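Local coordinates for Serine/threonine-protein kinase pknE (Mycobacterium tuberculosis, PDB 2H34) that transfers phosphate from ATP to serine and threonine residues of proteins, as the cytoplasmic kinase domain of a membrane-bound mycobacterial signalling enzyme, at residues Arg135-Ala146 against Ile165-Leu175; Ile261-Ile269 against Leu287-Leu295. One frame throughout, in Å; residues are numbered along the deposited sequence.

Contact 1 of 2, residues Arg135-Ala146 against Ile165-Leu175; sequences RAVAIVRQIGSA and ILVSADDFAYL
The carboxylate of D171 meets R135 in a salt bridge in which NE faces both oxygens: R135 NE lies 3.1 Å from D171 OD2 and 3.3 Å from OD1. Both bonds are weak, but the one to OD1 is straighter, 164° at the hydrogen. Guanidinium and carboxylate are nearly coplanar, and D171 OD1 lies at the guanidinium edge, in plane. R135 gets there with CG anti to its backbone N (chi1 -163°) and a bend at chi2; its NH1 turns to Q128 instead. Two turns further along the helix, the side-chain amide of Q142 lies against the backbone of D171-A173 and over one face of the F172 ring, toward its rim; F172 also stacks with H95. This is the C-lobe of the protein kinase fold: D171 sits in the turn of the hairpin 165-167/173-175, which follows the catalytic loop, and helix segment 135-146 runs at 34° to strand 173-175. The hairpin's apolar side faces the helix. I143 CD1 reaches between its two strands, 3.4 Å from I165 CG2 and 3.6 Å from A173 CB, crossing I165 at about a right angle. I139 CG2 packs beside it on I165 CG2, while A146 CB meets L175 CB at 3.7 Å.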
ATOM      1  N   ARG A 135     -17.391   2.851  -3.163  1.00 69.08           N
ATOM      2  CA  ARG A 135     -16.546   1.715  -2.868  1.00 68.31           C
ATOM      3  C   ARG A 135     -15.072   2.120  -2.932  1.00 68.23           C
ATOM      4  O   ARG A 135     -14.290   1.810  -2.028  1.00 68.02           O
ATOM      5  CB  ARG A 135     -16.853   0.609  -3.859  1.00 68.11           C
ATOM      6  CG  ARG A 135     -16.364  -0.734  -3.449  1.00 68.28           C
ATOM      7  CD  ARG A 135     -17.312  -1.787  -3.953  1.00 67.78           C
ATOM      8  NE  ARG A 135     -16.704  -3.112  -3.948  1.00 67.50           N
ATOM      9  CZ  ARG A 135     -16.346  -3.768  -5.046  1.00 67.78           C
ATOM     10  NH1 ARG A 135     -16.526  -3.217  -6.239  1.00 67.50           N
ATOM     11  NH2 ARG A 135     -15.817  -4.980  -4.949  1.00 68.03           N
ATOM     12  N   ALA A 136     -14.703   2.833  -3.992  1.00 68.13           N
ATOM     13  CA  ALA A 136     -13.343   3.320  -4.154  1.00 67.89           C
ATOM     14  C   ALA A 136     -12.944   4.105  -2.925  1.00 68.07           C
ATOM     15  O   ALA A 136     -11.897   3.860  -2.328  1.00 67.75           O
ATOM     16  CB  ALA A 136     -13.248   4.178  -5.367  1.00 67.68           C
ATOM     17  N   VAL A 137     -13.817   5.028  -2.535  1.00 68.73           N
ATOM     18  CA  VAL A 137     -13.583   5.882  -1.382  1.00 69.05           C
ATOM     19  C   VAL A 137     -13.426   5.016  -0.139  1.00 68.91           C
ATOM     20  O   VAL A 137     -12.418   5.122   0.566  1.00 69.45           O
ATOM     21  CB  VAL A 137     -14.701   6.959  -1.201  1.00 69.18           C
ATOM     22  CG1 VAL A 137     -14.428   7.833   0.028  1.00 69.82           C
ATOM     23  CG2 VAL A 137     -14.802   7.846  -2.440  1.00 69.26           C
ATOM     24  N   ALA A 138     -14.386   4.130   0.104  1.00 68.46           N
ATOM     25  CA  ALA A 138     -14.302   3.247   1.262  1.00 68.31           C
ATOM     26  C   ALA A 138     -12.930   2.581   1.333  1.00 68.32           C
ATOM     27  O   ALA A 138     -12.288   2.584   2.379  1.00 68.53           O
ATOM     28  CB  ALA A 138     -15.394   2.214   1.233  1.00 68.32           C
ATOM     29  N   ILE A 139     -12.459   2.045   0.212  1.00 68.18           N
ATOM     30  CA  ILE A 139     -11.143   1.415   0.191  1.00 67.63           C
ATOM     31  C   ILE A 139     -10.029   2.430   0.463  1.00 67.92           C
ATOM     32  O   ILE A 139      -9.214   2.219   1.356  1.00 68.47           O
ATOM     33  CB  ILE A 139     -10.925   0.557  -1.080  1.00 67.45           C
ATOM     34  CG1 ILE A 139     -11.874  -0.650  -1.013  1.00 67.07           C
ATOM     35  CG2 ILE A 139      -9.479   0.079  -1.180  1.00 65.39           C
ATOM     36  CD1 ILE A 139     -12.352  -1.149  -2.335  1.00 65.77           C
ATOM     37  N   VAL A 140     -10.022   3.552  -0.247  1.00 67.79           N
ATOM     38  CA  VAL A 140      -8.991   4.573  -0.004  1.00 67.39           C
ATOM     39  C   VAL A 140      -8.943   5.014   1.463  1.00 66.94           C
ATOM     40  O   VAL A 140      -7.867   5.171   2.034  1.00 66.49           O
ATOM     41  CB  VAL A 140      -9.154   5.777  -0.946  1.00 67.48           C
ATOM     42  CG1 VAL A 140      -8.243   6.909  -0.549  1.00 66.92           C
ATOM     43  CG2 VAL A 140      -8.836   5.349  -2.372  1.00 68.24           C
ATOM     44  N   ARG A 141     -10.114   5.164   2.077  1.00 66.94           N
ATOM     45  CA  ARG A 141     -10.200   5.627   3.464  1.00 66.99           C
ATOM     46  C   ARG A 141      -9.429   4.726   4.419  1.00 65.88           C
ATOM     47  O   ARG A 141      -8.621   5.210   5.202  1.00 65.45           O
ATOM     48  CB  ARG A 141     -11.659   5.805   3.916  1.00 67.30           C
ATOM     49  CG  ARG A 141     -11.797   6.608   5.208  1.00 70.64           C
ATOM     50  CD  ARG A 141     -13.203   6.630   5.761  1.00 76.11           C
ATOM     51  NE  ARG A 141     -14.163   7.099   4.759  1.00 82.89           N
ATOM     52  CZ  ARG A 141     -15.231   6.407   4.351  1.00 85.86           C
ATOM     53  NH1 ARG A 141     -15.498   5.209   4.875  1.00 87.23           N
ATOM     54  NH2 ARG A 141     -16.043   6.912   3.423  1.00 85.98           N
ATOM     55  N   GLN A 142      -9.659   3.422   4.313  1.00 65.47           N
ATOM     56  CA  GLN A 142      -8.994   2.424   5.153  1.00 65.64           C
ATOM     57  C   GLN A 142      -7.483   2.343   4.966  1.00 66.34           C
ATOM     58  O   GLN A 142      -6.768   2.172   5.939  1.00 67.11           O
ATOM     59  CB  GLN A 142      -9.568   1.034   4.917  1.00 65.45           C
ATOM     60  CG  GLN A 142     -11.026   0.885   5.183  1.00 64.53           C
ATOM     61  CD  GLN A 142     -11.549  -0.428   4.656  1.00 65.24           C
ATOM     62  OE1 GLN A 142     -12.136  -0.475   3.577  1.00 66.76           O
ATOM     63  NE2 GLN A 142     -11.325  -1.511   5.400  1.00 64.13           N
ATOM     64  N   ILE A 143      -6.993   2.416   3.727  1.00 66.72           N
ATOM     65  CA  ILE A 143      -5.558   2.359   3.499  1.00 66.93           C
ATOM     66  C   ILE A 143      -4.878   3.649   3.947  1.00 67.30           C
ATOM     67  O   ILE A 143      -3.801   3.604   4.545  1.00 67.58           O
ATOM     68  CB  ILE A 143      -5.203   2.035   2.028  1.00 67.03           C
ATOM     69  CG1 ILE A 143      -5.463   0.571   1.738  1.00 67.02           C
ATOM     70  CG2 ILE A 143      -3.738   2.305   1.733  1.00 66.34           C
ATOM     71  CD1 ILE A 143      -6.778   0.364   1.145  1.00 69.19           C
ATOM     72  N   GLY A 144      -5.502   4.792   3.669  1.00 67.24           N
ATOM     73  CA  GLY A 144      -4.946   6.084   4.091  1.00 67.26           C
ATOM     74  C   GLY A 144      -4.776   6.104   5.598  1.00 67.12           C
ATOM     75  O   GLY A 144      -3.799   6.645   6.142  1.00 66.66           O
ATOM     76  N   SER A 145      -5.732   5.461   6.257  1.00 66.79           N
ATOM     77  CA  SER A 145      -5.714   5.292   7.693  1.00 67.00           C
ATOM     78  C   SER A 145      -4.481   4.497   8.119  1.00 67.26           C
ATOM     79  O   SER A 145      -3.738   4.933   8.995  1.00 67.91           O
ATOM     80  CB  SER A 145      -7.017   4.624   8.156  1.00 66.67           C
ATOM     81  OG  SER A 145      -7.032   4.433   9.543  1.00 65.96           O
ATOM     82  N   ALA A 146      -4.235   3.362   7.465  1.00 67.29           N
ATOM     83  CA  ALA A 146      -3.042   2.568   7.734  1.00 67.04           C
ATOM     84  C   ALA A 146      -1.771   3.387   7.492  1.00 67.33           C
ATOM     85  O   ALA A 146      -0.846   3.383   8.302  1.00 67.59           O
ATOM     86  CB  ALA A 146      -3.044   1.329   6.887  1.00 66.87           C
ATOM     87  N   ILE A 165      -2.616  -3.654  -1.573  1.00 69.89           N
ATOM     88  CA  ILE A 165      -3.928  -3.431  -0.994  1.00 68.42           C
ATOM     89  C   ILE A 165      -4.730  -4.727  -1.128  1.00 68.26           C
ATOM     90  O   ILE A 165      -4.946  -5.232  -2.232  1.00 68.21           O
ATOM     91  CB  ILE A 165      -4.642  -2.245  -1.677  1.00 67.92           C
ATOM     92  CG1 ILE A 165      -3.855  -0.960  -1.451  1.00 67.49           C
ATOM     93  CG2 ILE A 165      -6.049  -2.076  -1.147  1.00 68.04           C
ATOM     94  CD1 ILE A 165      -4.313   0.219  -2.295  1.00 67.72           C
ATOM     95  N   LEU A 166      -5.153  -5.257   0.013  1.00 68.00           N
ATOM     96  CA  LEU A 166      -5.799  -6.550   0.090  1.00 67.87           C
ATOM     97  C   LEU A 166      -7.213  -6.374   0.592  1.00 68.10           C
ATOM     98  O   LEU A 166      -7.423  -5.911   1.712  1.00 68.51           O
ATOM     99  CB  LEU A 166      -5.019  -7.457   1.042  1.00 67.80           C
ATOM    100  CG  LEU A 166      -5.404  -8.943   1.131  1.00 67.57           C
ATOM    101  CD1 LEU A 166      -5.152  -9.673  -0.190  1.00 64.57           C
ATOM    102  CD2 LEU A 166      -4.654  -9.616   2.280  1.00 66.24           C
ATOM    103  N   VAL A 167      -8.183  -6.749  -0.231  1.00 68.15           N
ATOM    104  CA  VAL A 167      -9.581  -6.507   0.096  1.00 68.22           C
ATOM    105  C   VAL A 167     -10.231  -7.805   0.587  1.00 68.70           C
ATOM    106  O   VAL A 167     -10.259  -8.804  -0.124  1.00 68.78           O
ATOM    107  CB  VAL A 167     -10.317  -5.879  -1.103  1.00 67.72           C
ATOM    108  CG1 VAL A 167     -11.759  -5.629  -0.798  1.00 67.19           C
ATOM    109  CG2 VAL A 167      -9.667  -4.578  -1.444  1.00 68.30           C
ATOM    110  N   SER A 168     -10.724  -7.782   1.819  1.00 68.96           N
ATOM    111  CA  SER A 168     -11.284  -8.967   2.441  1.00 69.87           C
ATOM    112  C   SER A 168     -12.798  -8.986   2.338  1.00 70.25           C
ATOM    113  O   SER A 168     -13.381  -8.265   1.536  1.00 71.00           O
ATOM    114  CB  SER A 168     -10.864  -9.046   3.904  1.00 69.75           C
ATOM    115  OG  SER A 168      -9.458  -9.082   4.007  1.00 70.84           O
ATOM    116  N   ALA A 169     -13.412  -9.822   3.169  1.00 70.55           N
ATOM    117  CA  ALA A 169     -14.860  -9.992   3.266  1.00 70.69           C
ATOM    118  C   ALA A 169     -15.728  -8.818   2.785  1.00 70.69           C
ATOM    119  O   ALA A 169     -16.145  -8.817   1.623  1.00 70.95           O
ATOM    120  CB  ALA A 169     -15.239 -10.409   4.680  1.00 70.55           C
ATOM    121  N   ASP A 170     -16.019  -7.850   3.660  1.00 70.24           N
ATOM    122  CA  ASP A 170     -16.949  -6.766   3.315  1.00 69.94           C
ATOM    123  C   ASP A 170     -16.172  -5.534   2.929  1.00 69.01           C
ATOM    124  O   ASP A 170     -16.285  -4.487   3.572  1.00 69.22           O
ATOM    125  CB  ASP A 170     -17.922  -6.445   4.455  1.00 70.27           C
ATOM    126  CG  ASP A 170     -19.202  -7.277   4.390  1.00 74.59           C
ATOM    127  OD1 ASP A 170     -19.122  -8.536   4.376  1.00 77.79           O
ATOM    128  OD2 ASP A 170     -20.308  -6.675   4.374  1.00 78.61           O
ATOM    129  N   ASP A 171     -15.368  -5.661   1.876  1.00 67.90           N
ATOM    130  CA  ASP A 171     -14.536  -4.559   1.404  1.00 66.42           C
ATOM    131  C   ASP A 171     -13.581  -4.091   2.490  1.00 65.30           C
ATOM    132  O   ASP A 171     -13.232  -2.925   2.551  1.00 65.42           O
ATOM    133  CB  ASP A 171     -15.406  -3.376   0.963  1.00 66.57           C
ATOM    134  CG  ASP A 171     -15.839  -3.463  -0.482  1.00 66.95           C
ATOM    135  OD1 ASP A 171     -15.567  -4.486  -1.145  1.00 68.56           O
ATOM    136  OD2 ASP A 171     -16.450  -2.487  -0.958  1.00 66.99           O
ATOM    137  N   PHE A 172     -13.176  -4.990   3.369  1.00 64.30           N
ATOM    138  CA  PHE A 172     -12.246  -4.614   4.405  1.00 63.00           C
ATOM    139  C   PHE A 172     -10.844  -4.692   3.843  1.00 63.16           C
ATOM    140  O   PHE A 172     -10.424  -5.740   3.366  1.00 63.60           O
ATOM    141  CB  PHE A 172     -12.371  -5.523   5.604  1.00 61.85           C
ATOM    142  CG  PHE A 172     -11.717  -4.983   6.811  1.00 60.28           C
ATOM    143  CD1 PHE A 172     -12.449  -4.309   7.756  1.00 58.48           C
ATOM    144  CD2 PHE A 172     -10.352  -5.119   6.995  1.00 60.66           C
ATOM    145  CE1 PHE A 172     -11.851  -3.791   8.875  1.00 58.81           C
ATOM    146  CE2 PHE A 172      -9.739  -4.591   8.108  1.00 60.32           C
ATOM    147  CZ  PHE A 172     -10.497  -3.928   9.053  1.00 60.50           C
ATOM    148  N   ALA A 173     -10.114  -3.587   3.910  1.00 63.05           N
ATOM    149  CA  ALA A 173      -8.823  -3.513   3.253  1.00 63.40           C
ATOM    150  C   ALA A 173      -7.660  -3.338   4.210  1.00 63.52           C
ATOM    151  O   ALA A 173      -7.713  -2.517   5.107  1.00 63.39           O
ATOM    152  CB  ALA A 173      -8.823  -2.405   2.222  1.00 63.57           C
ATOM    153  N   TYR A 174      -6.604  -4.111   3.980  1.00 64.26           N
ATOM    154  CA  TYR A 174      -5.357  -3.979   4.710  1.00 64.93           C
ATOM    155  C   TYR A 174      -4.254  -3.462   3.822  1.00 66.25           C
ATOM    156  O   TYR A 174      -4.154  -3.837   2.656  1.00 66.30           O
ATOM    157  CB  TYR A 174      -4.888  -5.332   5.197  1.00 64.64           C
ATOM    158  CG  TYR A 174      -5.741  -5.948   6.237  1.00 63.00           C
ATOM    159  CD1 TYR A 174      -5.552  -5.639   7.565  1.00 62.65           C
ATOM    160  CD2 TYR A 174      -6.724  -6.874   5.896  1.00 62.33           C
ATOM    161  CE1 TYR A 174      -6.343  -6.224   8.541  1.00 63.87           C
ATOM    162  CE2 TYR A 174      -7.504  -7.464   6.857  1.00 61.70           C
ATOM    163  CZ  TYR A 174      -7.304  -7.133   8.172  1.00 62.18           C
ATOM    164  OH  TYR A 174      -8.074  -7.688   9.139  1.00 65.90           O
ATOM    165  N   LEU A 175      -3.392  -2.639   4.398  1.00 67.87           N
ATOM    166  CA  LEU A 175      -2.147  -2.274   3.745  1.00 69.52           C
ATOM    167  C   LEU A 175      -1.117  -3.349   4.074  1.00 70.86           C
ATOM    168  O   LEU A 175      -0.781  -3.542   5.247  1.00 70.50           O
ATOM    169  CB  LEU A 175      -1.663  -0.896   4.225  1.00 68.87           C
ATOM    170  CG  LEU A 175      -0.292  -0.467   3.700  1.00 68.36           C
ATOM    171  CD1 LEU A 175      -0.389   0.058   2.269  1.00 67.20           C
ATOM    172  CD2 LEU A 175       0.357   0.561   4.610  1.00 67.72           C
TER

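Contact 2 of 2, residues Ile261-Ile269 against Leu287-Leu295; sequences IPVAFDAVI and LSAAAHAAL
Helix segments 264-269 and 287-293 run nearly antiparallel, at 167° between their directions with axes 9.2 Å apart at closest, and the backbones draw nearest at A264 and A294, whose CA atoms are 5.0 Å apart. A294, with 80 Å² buried, the largest share of either segment, carries most of this end. Its CB stands over the centre of the F265 ring, 3.6 Å from the centroid and 7° off the ring normal, a CH-pi contact. F265 takes up this position with CG anti to its carbonyl carbon (chi1 -77°), so that the ring swings across to the other segment. L295 comes from another direction: its CD2 lies in the ring plane, at the edge, 3.8 Å from F265 CZ. The methyl of A264 meets A294 CB at 3.7 Å, on the same face of the ring but farther from its plane and beyond its rim, and P262 lies along the backbone carbonyl of A294 and reaches L295 CD2 with CG. One helical turn on from A264, V268 divides its two methyls: CG2 rests on A290 CB at 3.6 Å, whereas CG1 meets L287 CD2 at 4.0 Å, the two side chains crossing at about a right angle. Both segments belong to the kinase C-lobe, and L287 and L295 continue the packing to helices 217-230 and 133-152 respectively. No hydrogen bond or salt bridge joins them; the 358 Å² buried between them is largely apolar, with the carbonyl oxygens of A291 and A294 also lying against the F265 ring, consistent with small alanines letting V268 and F265 come close.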
ATOM      1  N   ILE A 261     -18.900   9.635 -12.286  1.00 78.03           N
ATOM      2  CA  ILE A 261     -17.913  10.240 -11.368  1.00 77.61           C
ATOM      3  C   ILE A 261     -18.173  11.733 -11.125  1.00 77.39           C
ATOM      4  O   ILE A 261     -17.982  12.545 -12.031  1.00 77.13           O
ATOM      5  CB  ILE A 261     -16.457  10.108 -11.891  1.00 77.56           C
ATOM      6  CG1 ILE A 261     -16.111   8.655 -12.227  1.00 77.55           C
ATOM      7  CG2 ILE A 261     -15.460  10.701 -10.881  1.00 77.03           C
ATOM      8  CD1 ILE A 261     -14.814   8.516 -13.020  1.00 77.71           C
ATOM      9  N   PRO A 262     -18.569  12.098  -9.888  1.00 77.24           N
ATOM     10  CA  PRO A 262     -18.885  13.474  -9.512  1.00 77.21           C
ATOM     11  C   PRO A 262     -17.760  14.458  -9.821  1.00 77.35           C
ATOM     12  O   PRO A 262     -16.580  14.083  -9.821  1.00 77.18           O
ATOM     13  CB  PRO A 262     -19.101  13.377  -8.005  1.00 77.01           C
ATOM     14  CG  PRO A 262     -19.568  12.002  -7.797  1.00 77.17           C
ATOM     15  CD  PRO A 262     -18.760  11.183  -8.751  1.00 77.15           C
ATOM     16  N   VAL A 263     -18.140  15.710 -10.080  1.00 77.32           N
ATOM     17  CA  VAL A 263     -17.177  16.744 -10.452  1.00 77.22           C
ATOM     18  C   VAL A 263     -16.164  16.998  -9.335  1.00 77.01           C
ATOM     19  O   VAL A 263     -14.950  17.005  -9.574  1.00 76.88           O
ATOM     20  CB  VAL A 263     -17.871  18.070 -10.838  1.00 77.26           C
ATOM     21  CG1 VAL A 263     -16.835  19.152 -11.127  1.00 76.87           C
ATOM     22  CG2 VAL A 263     -18.787  17.869 -12.049  1.00 77.56           C
ATOM     23  N   ALA A 264     -16.675  17.176  -8.118  1.00 76.67           N
ATOM     24  CA  ALA A 264     -15.858  17.565  -6.971  1.00 76.31           C
ATOM     25  C   ALA A 264     -14.547  16.780  -6.864  1.00 76.14           C
ATOM     26  O   ALA A 264     -13.584  17.253  -6.252  1.00 76.23           O
ATOM     27  CB  ALA A 264     -16.664  17.459  -5.688  1.00 76.32           C
ATOM     28  N   PHE A 265     -14.509  15.600  -7.486  1.00 75.83           N
ATOM     29  CA  PHE A 265     -13.326  14.730  -7.458  1.00 75.19           C
ATOM     30  C   PHE A 265     -12.089  15.277  -8.171  1.00 74.74           C
ATOM     31  O   PHE A 265     -10.976  15.099  -7.684  1.00 74.79           O
ATOM     32  CB  PHE A 265     -13.665  13.325  -7.955  1.00 74.96           C
ATOM     33  CG  PHE A 265     -14.390  12.488  -6.941  1.00 75.12           C
ATOM     34  CD1 PHE A 265     -15.749  12.237  -7.068  1.00 74.75           C
ATOM     35  CD2 PHE A 265     -13.716  11.954  -5.846  1.00 75.24           C
ATOM     36  CE1 PHE A 265     -16.418  11.457  -6.131  1.00 73.54           C
ATOM     37  CE2 PHE A 265     -14.389  11.177  -4.903  1.00 74.14           C
ATOM     38  CZ  PHE A 265     -15.741  10.934  -5.051  1.00 73.55           C
ATOM     39  N   ASP A 266     -12.271  15.944  -9.309  1.00 74.24           N
ATOM     40  CA  ASP A 266     -11.125  16.546 -10.012  1.00 73.98           C
ATOM     41  C   ASP A 266     -10.320  17.440  -9.070  1.00 73.57           C
ATOM     42  O   ASP A 266      -9.089  17.464  -9.110  1.00 73.24           O
ATOM     43  CB  ASP A 266     -11.558  17.359 -11.236  1.00 73.81           C
ATOM     44  CG  ASP A 266     -12.594  16.655 -12.073  1.00 74.00           C
ATOM     45  OD1 ASP A 266     -12.508  15.423 -12.256  1.00 74.82           O
ATOM     46  OD2 ASP A 266     -13.509  17.346 -12.555  1.00 74.35           O
ATOM     47  N   ALA A 267     -11.033  18.170  -8.219  1.00 73.25           N
ATOM     48  CA  ALA A 267     -10.401  19.016  -7.224  1.00 72.88           C
ATOM     49  C   ALA A 267      -9.586  18.154  -6.267  1.00 72.58           C
ATOM     50  O   ALA A 267      -8.389  18.390  -6.080  1.00 72.65           O
ATOM     51  CB  ALA A 267     -11.449  19.844  -6.478  1.00 72.92           C
ATOM     52  N   VAL A 268     -10.221  17.131  -5.699  1.00 72.02           N
ATOM     53  CA  VAL A 268      -9.501  16.207  -4.828  1.00 71.68           C
ATOM     54  C   VAL A 268      -8.217  15.655  -5.471  1.00 71.43           C
ATOM     55  O   VAL A 268      -7.139  15.751  -4.888  1.00 71.01           O
ATOM     56  CB  VAL A 268     -10.392  15.066  -4.323  1.00 71.51           C
ATOM     57  CG1 VAL A 268      -9.546  14.006  -3.628  1.00 71.08           C
ATOM     58  CG2 VAL A 268     -11.424  15.607  -3.369  1.00 71.42           C
ATOM     59  N   ILE A 269      -8.334  15.112  -6.677  1.00 71.48           N
ATOM     60  CA  ILE A 269      -7.168  14.565  -7.363  1.00 71.83           C
ATOM     61  C   ILE A 269      -6.138  15.640  -7.646  1.00 71.87           C
ATOM     62  O   ILE A 269      -4.946  15.414  -7.453  1.00 71.98           O
ATOM     63  CB  ILE A 269      -7.540  13.764  -8.635  1.00 71.94           C
ATOM     64  CG1 ILE A 269      -8.093  12.399  -8.228  1.00 72.44           C
ATOM     65  CG2 ILE A 269      -6.325  13.504  -9.507  1.00 70.95           C
ATOM     66  CD1 ILE A 269      -9.575  12.346  -8.165  1.00 73.36           C
ATOM     67  N   LEU A 287      -7.025  13.657   2.671  1.00 72.99           N
ATOM     68  CA  LEU A 287      -7.377  13.085   1.384  1.00 72.75           C
ATOM     69  C   LEU A 287      -8.721  12.376   1.498  1.00 72.77           C
ATOM     70  O   LEU A 287      -9.685  12.737   0.816  1.00 72.55           O
ATOM     71  CB  LEU A 287      -6.325  12.067   0.977  1.00 73.00           C
ATOM     72  CG  LEU A 287      -6.137  11.716  -0.498  1.00 73.00           C
ATOM     73  CD1 LEU A 287      -5.334  10.447  -0.563  1.00 73.54           C
ATOM     74  CD2 LEU A 287      -7.425  11.540  -1.262  1.00 73.02           C
ATOM     75  N   SER A 288      -8.772  11.364   2.369  1.00 72.74           N
ATOM     76  CA  SER A 288      -9.982  10.578   2.577  1.00 72.26           C
ATOM     77  C   SER A 288     -11.151  11.507   2.777  1.00 71.80           C
ATOM     78  O   SER A 288     -12.170  11.367   2.110  1.00 72.16           O
ATOM     79  CB  SER A 288      -9.852   9.649   3.792  1.00 72.54           C
ATOM     80  OG  SER A 288      -9.264   8.411   3.441  1.00 72.41           O
ATOM     81  N   ALA A 289     -10.995  12.469   3.683  1.00 71.12           N
ATOM     82  CA  ALA A 289     -12.113  13.316   4.058  1.00 70.56           C
ATOM     83  C   ALA A 289     -12.644  14.010   2.812  1.00 70.60           C
ATOM     84  O   ALA A 289     -13.847  13.958   2.529  1.00 70.78           O
ATOM     85  CB  ALA A 289     -11.712  14.314   5.138  1.00 69.96           C
ATOM     86  N   ALA A 290     -11.731  14.608   2.046  1.00 70.23           N
ATOM     87  CA  ALA A 290     -12.086  15.318   0.826  1.00 70.11           C
ATOM     88  C   ALA A 290     -12.762  14.384  -0.162  1.00 70.10           C
ATOM     89  O   ALA A 290     -13.756  14.732  -0.774  1.00 70.03           O
ATOM     90  CB  ALA A 290     -10.848  15.942   0.204  1.00 70.11           C
ATOM     91  N   ALA A 291     -12.208  13.186  -0.301  1.00 70.64           N
ATOM     92  CA  ALA A 291     -12.724  12.183  -1.222  1.00 70.99           C
ATOM     93  C   ALA A 291     -14.167  11.843  -0.878  1.00 71.43           C
ATOM     94  O   ALA A 291     -15.054  11.855  -1.742  1.00 71.42           O
ATOM     95  CB  ALA A 291     -11.861  10.948  -1.156  1.00 70.82           C
ATOM     96  N   HIS A 292     -14.379  11.549   0.401  1.00 71.85           N
ATOM     97  CA  HIS A 292     -15.693  11.277   0.947  1.00 72.35           C
ATOM     98  C   HIS A 292     -16.671  12.407   0.633  1.00 72.72           C
ATOM     99  O   HIS A 292     -17.753  12.182   0.087  1.00 72.54           O
ATOM    100  CB  HIS A 292     -15.572  11.093   2.457  1.00 72.37           C
ATOM    101  CG  HIS A 292     -16.863  10.749   3.126  1.00 72.75           C
ATOM    102  ND1 HIS A 292     -17.519   9.554   2.915  1.00 73.08           N
ATOM    103  CD2 HIS A 292     -17.618  11.440   4.009  1.00 72.81           C
ATOM    104  CE1 HIS A 292     -18.621   9.522   3.639  1.00 72.67           C
ATOM    105  NE2 HIS A 292     -18.706  10.656   4.310  1.00 73.94           N
ATOM    106  N   ALA A 293     -16.261  13.623   0.969  1.00 73.31           N
ATOM    107  CA  ALA A 293     -17.074  14.809   0.767  1.00 73.86           C
ATOM    108  C   ALA A 293     -17.389  15.056  -0.711  1.00 74.26           C
ATOM    109  O   ALA A 293     -18.304  15.826  -1.033  1.00 74.55           O
ATOM    110  CB  ALA A 293     -16.382  16.028   1.381  1.00 73.85           C
ATOM    111  N   ALA A 294     -16.651  14.397  -1.605  1.00 74.22           N
ATOM    112  CA  ALA A 294     -16.860  14.589  -3.035  1.00 74.57           C
ATOM    113  C   ALA A 294     -17.929  13.655  -3.613  1.00 74.78           C
ATOM    114  O   ALA A 294     -18.070  13.539  -4.828  1.00 74.83           O
ATOM    115  CB  ALA A 294     -15.536  14.480  -3.811  1.00 74.70           C
ATOM    116  N   LEU A 295     -18.691  13.005  -2.740  1.00 75.06           N
ATOM    117  CA  LEU A 295     -19.866  12.268  -3.170  1.00 75.35           C
ATOM    118  C   LEU A 295     -21.119  13.117  -2.953  1.00 75.86           C
ATOM    119  O   LEU A 295     -21.396  13.571  -1.837  1.00 75.96           O
ATOM    120  CB  LEU A 295     -19.952  10.927  -2.442  1.00 75.38           C
ATOM    121  CG  LEU A 295     -18.860   9.904  -2.813  1.00 75.53           C
ATOM    122  CD1 LEU A 295     -18.749   8.770  -1.799  1.00 73.01           C
ATOM    123  CD2 LEU A 295     -19.110   9.351  -4.222  1.00 76.51           C
TER

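How the contacts relate
Contacts 1 and 2 lie in the same C-lobe, their centres about 17 Å apart, and meet where helix 284-293 packs on helix 133-152. Contact 1 uses the side of the latter turned to the hairpin; R141 and V137 pack instead on helix 284-293 of contact 2. R141 CA approaches S288 OG, and V137 CG1 lies 3.7 Å from H292 N. Helix 217-230 touches both, since L221 meets I143 as well as L287. In contact 1 the L175 side chain is about 8 Å from that of D159, the predicted proton acceptor, whereas contact 2 is remote from the annotated sites. A bound sodium ion lies about 10 Å from the L175 side chain and about 9 Å from that of L287.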